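Local coordinates for protein class I SAM-dependent methyltransferase (Silicibacter pomeroyi DSS-3, PDB 3CVO) that is of unknown function but carries the Rossmann-like fold of class I methyltransferases and so probably transfers methyl groups from S-adenosylmethionine, at residues Q9-E13 against M67-L71; H122-V128 against T145-L151. All coordinates share one frame; numbering follows the deposited sequence.

Contact 1 of 2, residues Q9-E13 against M67-L71; sequences QMRPE and MKAWL. With EDO (1,2-ethanediol), chain Q.
Met10 brings its backbone carbonyl up to the indole of Trp70 where the ordered N-terminal tail of this Rossmann-like methyltransferase fold lies against helix 61-73. Met10, a selenomethionine, sits at the centre of an inverse gamma turn, and its O is 3.3 Å from Trp70 NE1. Arg11 follows with an extended chain, CG anti to the backbone N (chi1 155°). That course brings NH1 of Arg11 obliquely to the six-membered ring, 3.8 Å from Trp70 CZ2, with the guanidinium steeply inclined to the indole, their planes 77° apart. The Arg11 charge has its mate elsewhere, since NH2 forms a salt bridge to Glu48. Pro12 makes the main apolar contact: its CD stands over one face of the Trp70 indole, 3.5 Å from the centroid of the five-membered ring and 7° off the normal, a CH-pi contact. Val44 of helix 41-47 touches Arg11, Pro12 and Trp70, closing the patch from a second helix. An alanine in place of Trp70 would take away the indole face and is likely to open a gap under Pro12, leaving the tail less firmly held on the helix. Met67 is also a selenomethionine; its chain, bent at chi2 and chi3, brings the end nearer the tail, where SE of Met67 meets Pro12 CG at 3.6 Å.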
ATOM      1  N   GLN A   9      -2.109  41.322  11.148  1.00 59.08           N
ATOM      2  CA  GLN A   9      -1.357  40.563  12.184  1.00 57.67           C
ATOM      3  C   GLN A   9      -2.173  39.351  12.569  1.00 56.51           C
ATOM      4  O   GLN A   9      -1.906  38.726  13.608  1.00 57.47           O
ATOM      5  CB  GLN A   9      -1.092  41.429  13.420  1.00 57.55           C
HETATM    6  N   MSE A  10      -3.201  39.108  11.744  1.00 52.88           N
HETATM    7  CA  MSE A  10      -4.009  37.868  11.720  1.00 48.80           C
HETATM    8  C   MSE A  10      -3.275  36.851  10.811  1.00 45.33           C
HETATM    9  O   MSE A  10      -3.777  36.241   9.853  1.00 45.94           O
HETATM   10  CB  MSE A  10      -5.421  38.179  11.253  1.00 48.04           C
HETATM   11  CG  MSE A  10      -6.096  37.031  10.672  1.00 48.98           C
HETATM   12 SE   MSE A  10      -7.875  36.810  11.419  0.75 55.13          SE
HETATM   13  CE  MSE A  10      -8.745  38.090  10.105  1.00 16.83           C
ATOM     14  N   ARG A  11      -2.038  36.684  11.188  1.00 38.49           N
ATOM     15  CA  ARG A  11      -1.069  35.968  10.388  1.00 35.45           C
ATOM     16  C   ARG A  11      -0.885  34.540  10.904  1.00 33.49           C
ATOM     17  O   ARG A  11      -0.866  34.338  12.110  1.00 32.83           O
ATOM     18  CB  ARG A  11       0.215  36.784  10.435  1.00 37.48           C
ATOM     19  CG  ARG A  11       1.469  36.067  10.217  1.00 38.88           C
ATOM     20  CD  ARG A  11       2.598  37.011  10.636  1.00 41.96           C
ATOM     21  NE  ARG A  11       3.796  36.703   9.896  1.00 45.02           N
ATOM     22  CZ  ARG A  11       4.031  37.158   8.676  1.00 42.74           C
ATOM     23  NH1 ARG A  11       3.161  37.955   8.077  1.00 44.34           N
ATOM     24  NH2 ARG A  11       5.142  36.811   8.064  1.00 49.44           N
ATOM     25  N   PRO A  12      -0.802  33.526   9.996  1.00 30.43           N
ATOM     26  CA  PRO A  12      -0.546  32.181  10.515  1.00 31.07           C
ATOM     27  C   PRO A  12       0.798  32.152  11.180  1.00 30.36           C
ATOM     28  O   PRO A  12       1.783  32.615  10.624  1.00 31.51           O
ATOM     29  CB  PRO A  12      -0.555  31.281   9.263  1.00 30.04           C
ATOM     30  CG  PRO A  12      -1.374  32.037   8.270  1.00 32.87           C
ATOM     31  CD  PRO A  12      -1.153  33.508   8.566  1.00 29.22           C
ATOM     32  N   GLU A  13       0.817  31.599  12.370  1.00 32.38           N
ATOM     33  CA  GLU A  13       2.034  31.581  13.164  1.00 35.57           C
ATOM     34  C   GLU A  13       2.775  30.272  12.990  1.00 34.64           C
ATOM     35  O   GLU A  13       2.184  29.218  12.895  1.00 34.31           O
ATOM     36  CB  GLU A  13       1.722  31.793  14.656  1.00 39.09           C
HETATM   37  N   MSE A  67      -6.088  29.749   4.621  1.00 17.91           N
HETATM   38  CA  MSE A  67      -4.717  29.949   4.121  1.00 20.12           C
HETATM   39  C   MSE A  67      -4.768  30.624   2.747  1.00 20.14           C
HETATM   40  O   MSE A  67      -3.979  31.529   2.438  1.00 19.82           O
HETATM   41  CB  MSE A  67      -3.969  28.615   4.044  1.00 19.05           C
HETATM   42  CG  MSE A  67      -3.650  28.025   5.397  1.00 22.74           C
HETATM   43 SE   MSE A  67      -2.479  29.117   6.463  0.75 24.33          SE
HETATM   44  CE  MSE A  67      -1.016  29.396   5.174  1.00 25.64           C
ATOM     45  N   LYS A  68      -5.739  30.205   1.932  1.00 19.32           N
ATOM     46  CA  LYS A  68      -5.891  30.774   0.596  1.00 18.71           C
ATOM     47  C   LYS A  68      -6.283  32.248   0.687  1.00 18.73           C
ATOM     48  O   LYS A  68      -5.779  33.128  -0.033  1.00 15.44           O
ATOM     49  CB  LYS A  68      -6.911  29.990  -0.215  1.00 19.93           C
ATOM     50  CG  LYS A  68      -6.407  28.593  -0.645  1.00 19.41           C
ATOM     51  CD  LYS A  68      -7.449  27.869  -1.457  1.00 25.27           C
ATOM     52  CE  LYS A  68      -6.946  26.512  -1.877  1.00 35.56           C
ATOM     53  NZ  LYS A  68      -8.060  25.666  -2.402  1.00 48.12           N
ATOM     54  N   ALA A  69      -7.208  32.507   1.585  1.00 17.36           N
ATOM     55  CA  ALA A  69      -7.670  33.863   1.815  1.00 17.28           C
ATOM     56  C   ALA A  69      -6.516  34.734   2.304  1.00 16.59           C
ATOM     57  O   ALA A  69      -6.318  35.865   1.865  1.00 19.42           O
ATOM     58  CB  ALA A  69      -8.856  33.878   2.821  1.00 13.89           C
ATOM     59  N   TRP A  70      -5.748  34.188   3.215  1.00 16.74           N
ATOM     60  CA  TRP A  70      -4.600  34.904   3.735  1.00 18.69           C
ATOM     61  C   TRP A  70      -3.649  35.304   2.605  1.00 19.45           C
ATOM     62  O   TRP A  70      -3.169  36.435   2.556  1.00 18.49           O
ATOM     63  CB  TRP A  70      -3.844  34.085   4.789  1.00 20.91           C
ATOM     64  CG  TRP A  70      -2.947  34.966   5.538  1.00 23.89           C
ATOM     65  CD1 TRP A  70      -3.286  35.798   6.573  1.00 30.23           C
ATOM     66  CD2 TRP A  70      -1.587  35.209   5.261  1.00 27.25           C
ATOM     67  NE1 TRP A  70      -2.201  36.498   6.992  1.00 26.72           N
ATOM     68  CE2 TRP A  70      -1.138  36.170   6.195  1.00 28.11           C
ATOM     69  CE3 TRP A  70      -0.690  34.695   4.333  1.00 26.56           C
ATOM     70  CZ2 TRP A  70       0.171  36.622   6.225  1.00 35.10           C
ATOM     71  CZ3 TRP A  70       0.611  35.142   4.357  1.00 32.84           C
ATOM     72  CH2 TRP A  70       1.037  36.083   5.301  1.00 34.33           C
ATOM     73  N   LEU A  71      -3.415  34.361   1.689  1.00 21.12           N
ATOM     74  CA  LEU A  71      -2.380  34.483   0.654  1.00 22.90           C
ATOM     75  C   LEU A  71      -2.859  35.430  -0.423  1.00 20.39           C
ATOM     76  O   LEU A  71      -2.066  36.129  -1.060  1.00 22.61           O
ATOM     77  CB  LEU A  71      -1.987  33.115   0.062  1.00 23.55           C
ATOM     78  CG  LEU A  71      -1.143  32.247   0.978  1.00 25.77           C
ATOM     79  CD1 LEU A  71      -0.988  30.798   0.413  1.00 27.60           C
ATOM     80  CD2 LEU A  71       0.232  32.909   1.173  1.00 27.08           C
TER
HETATM   81  C1  EDO Q 214       5.991  33.199   9.697  1.00 61.91           C
HETATM   82  O1  EDO Q 214       6.814  34.322  10.036  1.00 66.27           O
HETATM   83  C2  EDO Q 214       4.867  33.134  10.701  1.00 62.98           C
HETATM   84  O2  EDO Q 214       3.784  33.861  10.126  1.00 64.58           O

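Contact 2 of 2, residues H122-V128 against T145-L151; sequences HPDVVLV and TRPVTLL. With EDO (1,2-ethanediol), chain J.
His122 and Arg146 lie one over the other, their side chains running in opposite directions with the imidazole and guanidinium planes 30° apart. Arg146 CG sits over one face of the His122 imidazole, 3.8 Å from its centroid, while His122 ND1 lies above the centre of the guanidinium. The ring edge is fixed at two points. His122 NE2 accepts the backbone N-H of Thr145 (N to NE2 3.0 Å), practically in the ring plane, and His122 ND1 donates to a lone pair of Pro123 O at 2.7 Å. Together these bonds hold the rotation of the ring and are consistent with a proton on ND1 and a lone pair on NE2. Val148 CG1 packs against the same rim at CE1. Arg146 reaches on to Asp124, whose CG lies anti to its carbonyl carbon (chi1 -62°), which brings OD1 to the guanidinium edge. Arg146 NH1 and NH2 both grip Asp124 OD1 in a salt bridge, NH2 at 2.9 Å from above the carboxylate plane; OD2 instead accepts the backbone N-H groups of Glu32 and Val33.

Beyond this polar end the backbones pair as parallel strands. Thr149 N bonds to Asp124 O, Val126 N to Thr149 O, Leu151 N to Val126 O at 2.7 Å and Val128 N to Leu151 O at an N-H...O angle of 177°. Leu150 CD1 touches both Val126 CG1 and Val128 CG2 on the face packed by helix 133-143. On the other, Leu127 CD1 lies 3.9 Å from Leu151 CB, and helix 18-30 covers both leucines. Strands 125-128 and 148-152, joined through helix 133-143, form a beta-alpha-beta crossover in the central sheet, the building unit of the Rossmann-like methyltransferase fold.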
ATOM      1  N   HIS A 122       9.846  18.411  -8.820  1.00 23.10           N
ATOM      2  CA  HIS A 122      10.583  17.651  -7.809  1.00 18.53           C
ATOM      3  C   HIS A 122      11.042  18.590  -6.688  1.00 23.04           C
ATOM      4  O   HIS A 122      11.699  19.601  -6.927  1.00 22.72           O
ATOM      5  CB  HIS A 122      11.823  16.940  -8.397  1.00 20.13           C
ATOM      6  CG  HIS A 122      12.371  15.855  -7.529  1.00 21.03           C
ATOM      7  ND1 HIS A 122      12.917  16.087  -6.281  1.00 23.53           N
ATOM      8  CD2 HIS A 122      12.504  14.526  -7.757  1.00 21.67           C
ATOM      9  CE1 HIS A 122      13.329  14.936  -5.768  1.00 23.77           C
ATOM     10  NE2 HIS A 122      13.075  13.975  -6.638  1.00 19.38           N
ATOM     11  N   PRO A 123      10.720  18.233  -5.451  1.00 20.16           N
ATOM     12  CA  PRO A 123      11.101  19.093  -4.326  1.00 20.71           C
ATOM     13  C   PRO A 123      12.564  19.022  -4.046  1.00 22.10           C
ATOM     14  O   PRO A 123      13.247  18.049  -4.421  1.00 18.84           O
ATOM     15  CB  PRO A 123      10.317  18.523  -3.130  1.00 24.04           C
ATOM     16  CG  PRO A 123       9.460  17.490  -3.641  1.00 23.71           C
ATOM     17  CD  PRO A 123       9.793  17.164  -5.066  1.00 25.75           C
ATOM     18  N   ASP A 124      13.021  20.089  -3.410  1.00 20.90           N
ATOM     19  CA  ASP A 124      14.360  20.174  -2.835  1.00 21.30           C
ATOM     20  C   ASP A 124      14.301  19.942  -1.345  1.00 21.36           C
ATOM     21  O   ASP A 124      15.207  19.378  -0.768  1.00 19.88           O
ATOM     22  CB  ASP A 124      14.937  21.537  -3.107  1.00 23.88           C
ATOM     23  CG  ASP A 124      15.091  21.805  -4.596  1.00 26.44           C
ATOM     24  OD1 ASP A 124      15.625  20.910  -5.274  1.00 25.17           O
ATOM     25  OD2 ASP A 124      14.677  22.882  -5.078  1.00 26.49           O
ATOM     26  N   VAL A 125      13.210  20.408  -0.741  1.00 22.28           N
ATOM     27  CA  VAL A 125      12.924  20.189   0.686  1.00 18.68           C
ATOM     28  C   VAL A 125      11.494  19.739   0.866  1.00 18.95           C
ATOM     29  O   VAL A 125      10.588  20.168   0.171  1.00 18.73           O
ATOM     30  CB  VAL A 125      13.212  21.469   1.567  1.00 22.10           C
ATOM     31  CG1 VAL A 125      12.213  22.582   1.260  1.00 24.18           C
ATOM     32  CG2 VAL A 125      13.148  21.122   3.040  1.00 18.58           C
ATOM     33  N   VAL A 126      11.319  18.796   1.783  1.00 19.31           N
ATOM     34  CA  VAL A 126       9.988  18.337   2.210  1.00 21.50           C
ATOM     35  C   VAL A 126       9.829  18.542   3.698  1.00 21.64           C
ATOM     36  O   VAL A 126      10.674  18.151   4.526  1.00 20.98           O
ATOM     37  CB  VAL A 126       9.738  16.831   1.884  1.00 23.00           C
ATOM     38  CG1 VAL A 126       8.343  16.333   2.407  1.00 16.52           C
ATOM     39  CG2 VAL A 126       9.905  16.591   0.370  1.00 20.68           C
ATOM     40  N   LEU A 127       8.713  19.155   4.040  1.00 21.85           N
ATOM     41  CA  LEU A 127       8.335  19.295   5.444  1.00 21.88           C
ATOM     42  C   LEU A 127       7.167  18.387   5.803  1.00 21.12           C
ATOM     43  O   LEU A 127       6.129  18.420   5.179  1.00 20.80           O
ATOM     44  CB  LEU A 127       7.915  20.738   5.742  1.00 22.10           C
ATOM     45  CG  LEU A 127       7.343  20.967   7.150  1.00 19.89           C
ATOM     46  CD1 LEU A 127       8.426  20.709   8.245  1.00 23.15           C
ATOM     47  CD2 LEU A 127       6.719  22.373   7.319  1.00 19.97           C
ATOM     48  N   VAL A 128       7.412  17.553   6.804  1.00 20.07           N
ATOM     49  CA  VAL A 128       6.412  16.640   7.344  1.00 20.06           C
ATOM     50  C   VAL A 128       5.839  17.257   8.634  1.00 20.32           C
ATOM     51  O   VAL A 128       6.468  17.257   9.708  1.00 20.50           O
ATOM     52  CB  VAL A 128       6.953  15.197   7.519  1.00 22.34           C
ATOM     53  CG1 VAL A 128       5.947  14.310   8.273  1.00 19.60           C
ATOM     54  CG2 VAL A 128       7.309  14.582   6.146  1.00 25.82           C
ATOM     55  N   THR A 145      13.443  10.993  -6.971  1.00 18.89           N
ATOM     56  CA  THR A 145      14.417  10.506  -7.958  1.00 20.72           C
ATOM     57  C   THR A 145      15.787  11.123  -7.834  1.00 20.44           C
ATOM     58  O   THR A 145      16.718  10.693  -8.498  1.00 21.44           O
ATOM     59  CB  THR A 145      13.886  10.637  -9.406  1.00 23.45           C
ATOM     60  OG1 THR A 145      13.504  12.002  -9.666  1.00 23.05           O
ATOM     61  CG2 THR A 145      12.659   9.706  -9.595  1.00 26.57           C
ATOM     62  N   ARG A 146      15.909  12.088  -6.939  1.00 21.65           N
ATOM     63  CA  ARG A 146      17.201  12.645  -6.495  1.00 22.66           C
ATOM     64  C   ARG A 146      17.100  13.021  -4.986  1.00 21.83           C
ATOM     65  O   ARG A 146      15.992  13.097  -4.437  1.00 21.49           O
ATOM     66  CB  ARG A 146      17.554  13.857  -7.364  1.00 21.94           C
ATOM     67  CG  ARG A 146      16.584  15.004  -7.265  1.00 27.00           C
ATOM     68  CD  ARG A 146      17.091  16.195  -8.117  1.00 29.14           C
ATOM     69  NE  ARG A 146      16.089  17.264  -8.193  1.00 25.54           N
ATOM     70  CZ  ARG A 146      15.870  18.158  -7.234  1.00 26.02           C
ATOM     71  NH1 ARG A 146      16.571  18.150  -6.111  1.00 27.36           N
ATOM     72  NH2 ARG A 146      14.946  19.064  -7.407  1.00 25.85           N
ATOM     73  N   PRO A 147      18.239  13.205  -4.306  1.00 18.13           N
ATOM     74  CA  PRO A 147      18.217  13.460  -2.870  1.00 20.28           C
ATOM     75  C   PRO A 147      17.480  14.725  -2.507  1.00 21.54           C
ATOM     76  O   PRO A 147      17.481  15.707  -3.254  1.00 18.87           O
ATOM     77  CB  PRO A 147      19.688  13.597  -2.501  1.00 22.75           C
ATOM     78  CG  PRO A 147      20.378  12.801  -3.516  1.00 21.06           C
ATOM     79  CD  PRO A 147      19.615  13.011  -4.794  1.00 23.52           C
ATOM     80  N   VAL A 148      16.819  14.645  -1.366  1.00 20.31           N
ATOM     81  CA  VAL A 148      16.174  15.803  -0.721  1.00 20.16           C
ATOM     82  C   VAL A 148      16.498  15.915   0.766  1.00 23.10           C
ATOM     83  O   VAL A 148      16.989  14.972   1.424  1.00 23.34           O
ATOM     84  CB  VAL A 148      14.647  15.800  -0.918  1.00 19.97           C
ATOM     85  CG1 VAL A 148      14.291  15.672  -2.390  1.00 22.65           C
ATOM     86  CG2 VAL A 148      13.968  14.708  -0.099  1.00 17.64           C
ATOM     87  N   THR A 149      16.261  17.117   1.283  1.00 21.35           N
ATOM     88  CA  THR A 149      16.156  17.325   2.723  1.00 22.35           C
ATOM     89  C   THR A 149      14.721  17.152   3.128  1.00 21.28           C
ATOM     90  O   THR A 149      13.807  17.686   2.501  1.00 21.65           O
ATOM     91  CB  THR A 149      16.621  18.738   3.140  1.00 24.41           C
ATOM     92  OG1 THR A 149      17.990  18.871   2.801  1.00 24.35           O
ATOM     93  CG2 THR A 149      16.429  18.975   4.656  1.00 19.47           C
ATOM     94  N   LEU A 150      14.539  16.350   4.163  1.00 19.57           N
ATOM     95  CA  LEU A 150      13.225  16.173   4.809  1.00 22.71           C
ATOM     96  C   LEU A 150      13.300  16.635   6.237  1.00 21.31           C
ATOM     97  O   LEU A 150      14.177  16.277   7.010  1.00 22.33           O
ATOM     98  CB  LEU A 150      12.710  14.719   4.685  1.00 21.32           C
ATOM     99  CG  LEU A 150      11.266  14.560   5.187  1.00 22.93           C
ATOM    100  CD1 LEU A 150      10.478  13.589   4.286  1.00 21.72           C
ATOM    101  CD2 LEU A 150      11.165  14.131   6.630  1.00 22.83           C
ATOM    102  N   LEU A 151      12.385  17.525   6.585  1.00 20.95           N
ATOM    103  CA  LEU A 151      12.266  18.033   7.944  1.00 22.23           C
ATOM    104  C   LEU A 151      11.003  17.434   8.558  1.00 23.43           C
ATOM    105  O   LEU A 151       9.910  17.529   8.003  1.00 21.85           O
ATOM    106  CB  LEU A 151      12.165  19.563   7.947  1.00 20.85           C
ATOM    107  CG  LEU A 151      13.253  20.379   7.241  1.00 23.29           C
ATOM    108  CD1 LEU A 151      12.929  21.872   7.238  1.00 23.69           C
ATOM    109  CD2 LEU A 151      14.656  20.060   7.834  1.00 17.00           C
TER
HETATM  110  C1  EDO J 207      11.666  19.004 -11.798  1.00 51.74           C
HETATM  111  O1  EDO J 207      10.685  17.953 -11.883  1.00 50.39           O
HETATM  112  C2  EDO J 207      11.099  20.310 -12.342  1.00 47.56           C
HETATM  113  O2  EDO J 207      11.637  21.402 -11.576  1.00 52.21           O
HETATM  114  O   HOH W   1      12.650  20.799  -8.913  1.00 28.76           O

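Contact 1 is a surface contact, its centre about 18 Å from the centre of the chain, whereas contact 2 is largely buried, its centre about 10 Å from it. They share no element: the first lays the N-terminal tail on helix 61-73, the second pairs two neighbouring strands of the central sheet. Their centres are about 25 Å apart and their nearest atoms about 10 Å, so they do not touch. The chemistry follows the place. At 9-13 against 67-71 no clear hydrogen bond crosses, and apolar and aromatic packing does the work; at 122-128 against 145-151 a regular set of backbone bonds runs through an aliphatic core, with charged and imidazole groups gathered at its more exposed end.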